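Local coordinates for ATP-dependent Clp endopeptidase (Clostridium difficile, PDB 3FES), which is probably the ClpC-type ATPase chaperone of a Clp protease, represented here by its helical amino-terminal domain, which in relatives receives substrates and adaptor proteins, at residues L18-S22 and I36-R42. Sequence-based numbering, arbitrary orientation.
Sequences LAFES and ILLGLLR
A salt bridge lies at the exposed edge of this helix-helix crossing: in the R42 conformer described, one of two modelled, R42 NH2 donates to E21 OE1 over a very short 2.4 Å at an N-H...O angle of 163°, while R42 NH1 reaches the same OE1 weakly, at 3.1 Å and 124°. NH1 also donates to S22 OG (2.9 Å, 137°), so one nitrogen serves two acceptors lying near the guanidinium plane. R42 (m, t, p, chi4 -150°) points its CA-to-CB bond toward helix 10-25, and the bend at chi3 accompanies the placing of its guanidinium beside E21 (t, t, chi3 105°) and S22 (m). L18 (m, t) puts CD2 over one guanidinium face, 3.5 Å from R42 NH2.

Both segments are regular alpha-helix, with S22 N to L18 O at 2.8 Å and R42 N to L38 O at 2.9 Å. Their axes approach to 7.6 Å with N-to-C directions 117° apart. The register centres on A19 and G39, whose CA atoms lie 4.1 Å apart; an ideal CB on G39 would fall 2.9 Å from A19 N, a clash, so the close approach depends on the missing side chain at G39. A19 CB rests 3.7 Å from I36 CA, L18 CD1 3.8 Å from G39 O, and S22 OG 3.5 Å from L38 CD2.

The contact joins the first two helices, 10-25 and 33-43, of the mainly helical Clp amino-terminal domain; strand 30-31, paired parallel with 81-82, lies between them in sequence. Helix 33-43 also packs through L37 and L40 against helices 47-55 and 107-117, and through L38 and L41 against helix 59-70.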
ATOM      1  N   LEU A  18      -8.115  -1.932  -5.278  1.00 23.67           N
ATOM      2  CA  LEU A  18      -8.666  -0.874  -4.422  1.00 22.79           C
ATOM      3  C   LEU A  18      -7.826   0.401  -4.498  1.00 23.27           C
ATOM      4  O   LEU A  18      -8.363   1.514  -4.351  1.00 21.36           O
ATOM      5  CB  LEU A  18      -8.840  -1.338  -2.959  1.00 23.41           C
ATOM      6  CG  LEU A  18      -9.990  -2.346  -2.739  1.00 21.95           C
ATOM      7  CD1 LEU A  18      -9.789  -3.035  -1.398  1.00 23.79           C
ATOM      8  CD2 LEU A  18     -11.348  -1.659  -2.764  1.00 28.22           C
ATOM      9  N   ALA A  19      -6.527   0.229  -4.751  1.00 21.63           N
ATOM     10  CA  ALA A  19      -5.619   1.379  -4.892  1.00 23.01           C
ATOM     11  C   ALA A  19      -6.037   2.183  -6.131  1.00 22.72           C
ATOM     12  O   ALA A  19      -6.155   3.433  -6.087  1.00 21.87           O
ATOM     13  CB  ALA A  19      -4.221   0.903  -5.010  1.00 22.99           C
ATOM     14  N   PHE A  20      -6.292   1.459  -7.226  1.00 21.55           N
ATOM     15  CA  PHE A  20      -6.768   2.083  -8.450  1.00 23.07           C
ATOM     16  C   PHE A  20      -8.140   2.747  -8.268  1.00 23.24           C
ATOM     17  O   PHE A  20      -8.388   3.847  -8.809  1.00 22.70           O
ATOM     18  CB  PHE A  20      -6.847   1.039  -9.564  1.00 21.48           C
ATOM     19  CG  PHE A  20      -5.525   0.798 -10.286  1.00 23.46           C
ATOM     20  CD1 PHE A  20      -4.559  -0.046  -9.754  1.00 25.30           C
ATOM     21  CD2 PHE A  20      -5.277   1.389 -11.524  1.00 23.41           C
ATOM     22  CE1 PHE A  20      -3.365  -0.303 -10.438  1.00 24.81           C
ATOM     23  CE2 PHE A  20      -4.086   1.154 -12.206  1.00 24.65           C
ATOM     24  CZ  PHE A  20      -3.109   0.316 -11.642  1.00 24.47           C
ATOM     25  N   GLU A  21      -9.043   2.053  -7.560  1.00 23.50           N
ATOM     26  CA  GLU A  21     -10.392   2.580  -7.317  1.00 24.19           C
ATOM     27  C   GLU A  21     -10.330   3.839  -6.472  1.00 24.44           C
ATOM     28  O   GLU A  21     -11.068   4.796  -6.738  1.00 23.05           O
ATOM     29  CB  GLU A  21     -11.256   1.524  -6.625  1.00 24.71           C
ATOM     30  CG  GLU A  21     -12.703   1.935  -6.353  1.00 30.76           C
ATOM     31  CD  GLU A  21     -13.379   0.953  -5.378  1.00 37.76           C
ATOM     32  OE1 GLU A  21     -13.566   1.293  -4.190  1.00 42.55           O
ATOM     33  OE2 GLU A  21     -13.680  -0.181  -5.782  1.00 41.96           O
ATOM     34  N   SER A  22      -9.445   3.847  -5.476  1.00 23.91           N
ATOM     35  CA  SER A  22      -9.248   5.052  -4.675  1.00 25.28           C
ATOM     36  C   SER A  22      -8.733   6.241  -5.464  1.00 24.29           C
ATOM     37  O   SER A  22      -9.257   7.335  -5.310  1.00 23.65           O
ATOM     38  CB  SER A  22      -8.318   4.790  -3.520  1.00 25.26           C
ATOM     39  OG  SER A  22      -9.033   4.010  -2.559  1.00 29.76           O
ATOM     40  N   ILE A  36      -1.677   2.806  -2.949  1.00 21.89           N
ATOM     41  CA  ILE A  36      -1.433   1.404  -2.598  1.00 22.47           C
ATOM     42  C   ILE A  36      -1.623   1.232  -1.079  1.00 22.74           C
ATOM     43  O   ILE A  36      -2.240   0.269  -0.621  1.00 21.71           O
ATOM     44  CB  ILE A  36       0.003   0.969  -3.010  1.00 22.73           C
ATOM     45  CG1 ILE A  36       0.207   1.088  -4.534  1.00 25.81           C
ATOM     46  CG2 ILE A  36       0.291  -0.480  -2.530  1.00 24.31           C
ATOM     47  CD1 ILE A  36       1.635   0.824  -4.963  1.00 28.49           C
ATOM     48  N   LEU A  37      -1.065   2.162  -0.286  1.00 22.96           N
ATOM     49  CA  LEU A  37      -1.269   2.082   1.169  1.00 23.22           C
ATOM     50  C   LEU A  37      -2.761   2.103   1.566  1.00 23.61           C
ATOM     51  O   LEU A  37      -3.220   1.306   2.426  1.00 23.60           O
ATOM     52  CB  LEU A  37      -0.505   3.239   1.854  1.00 22.36           C
ATOM     53  CG  LEU A  37      -0.448   3.152   3.383  1.00 24.52           C
ATOM     54  CD1 LEU A  37       0.516   2.074   3.836  1.00 25.29           C
ATOM     55  CD2 LEU A  37       0.043   4.480   3.920  1.00 22.64           C
ATOM     56  N   LEU A  38      -3.523   2.990   0.925  1.00 23.71           N
ATOM     57  CA  LEU A  38      -4.953   3.078   1.190  1.00 23.73           C
ATOM     58  C   LEU A  38      -5.651   1.815   0.686  1.00 23.42           C
ATOM     59  O   LEU A  38      -6.560   1.289   1.346  1.00 22.35           O
ATOM     60  CB  LEU A  38      -5.556   4.309   0.500  1.00 24.62           C
ATOM     61  CG  LEU A  38      -7.071   4.545   0.621  1.00 25.07           C
ATOM     62  CD1 LEU A  38      -7.568   4.516   2.085  1.00 27.16           C
ATOM     63  CD2 LEU A  38      -7.420   5.845  -0.076  1.00 26.92           C
ATOM     64  N   GLY A  39      -5.195   1.316  -0.460  1.00 23.11           N
ATOM     65  CA  GLY A  39      -5.738   0.045  -0.985  1.00 22.76           C
ATOM     66  C   GLY A  39      -5.531  -1.132  -0.016  1.00 23.17           C
ATOM     67  O   GLY A  39      -6.430  -1.989   0.149  1.00 22.63           O
ATOM     68  N   LEU A  40      -4.336  -1.212   0.575  1.00 22.22           N
ATOM     69  CA  LEU A  40      -4.009  -2.235   1.579  1.00 22.88           C
ATOM     70  C   LEU A  40      -4.931  -2.139   2.796  1.00 23.46           C
ATOM     71  O   LEU A  40      -5.383  -3.168   3.298  1.00 23.27           O
ATOM     72  CB  LEU A  40      -2.531  -2.174   2.020  1.00 23.15           C
ATOM     73  CG  LEU A  40      -1.471  -2.493   0.916  1.00 23.63           C
ATOM     74  CD1 LEU A  40      -0.083  -1.990   1.392  1.00 25.14           C
ATOM     75  CD2 LEU A  40      -1.500  -4.027   0.622  1.00 21.50           C
ATOM     76  N   LEU A  41      -5.184  -0.914   3.260  1.00 24.61           N
ATOM     77  CA  LEU A  41      -6.089  -0.715   4.403  1.00 25.99           C
ATOM     78  C   LEU A  41      -7.515  -1.125   4.051  1.00 25.56           C
ATOM     79  O   LEU A  41      -8.170  -1.881   4.797  1.00 25.94           O
ATOM     80  CB  LEU A  41      -6.043   0.735   4.904  1.00 25.72           C
ATOM     81  CG  LEU A  41      -6.806   0.942   6.239  1.00 27.78           C
ATOM     82  CD1 LEU A  41      -6.559  -0.161   7.289  1.00 30.24           C
ATOM     83  CD2 LEU A  41      -6.423   2.251   6.834  1.00 30.03           C
ATOM     84  N   ARG A  42      -7.987  -0.642   2.915  0.60 25.76           N
ATOM     85  CA  ARG A  42      -9.351  -0.919   2.479  0.60 25.72           C
ATOM     86  C   ARG A  42      -9.595  -2.412   2.255  0.60 25.78           C
ATOM     87  O   ARG A  42     -10.734  -2.880   2.373  0.60 25.30           O
ATOM     88  CB  ARG A  42      -9.664  -0.121   1.213  0.60 26.03           C
ATOM     89  CG  ARG A  42      -9.873   1.368   1.464  0.60 27.80           C
ATOM     90  CD  ARG A  42     -10.218   2.104   0.170  0.60 26.08           C
ATOM     91  NE  ARG A  42     -11.539   1.686  -0.294  0.60 26.32           N
ATOM     92  CZ  ARG A  42     -11.921   1.640  -1.562  0.60 26.36           C
ATOM     93  NH1 ARG A  42     -11.076   1.994  -2.554  0.60 24.77           N
ATOM     94  NH2 ARG A  42     -13.166   1.230  -1.832  0.60 26.77           N
TER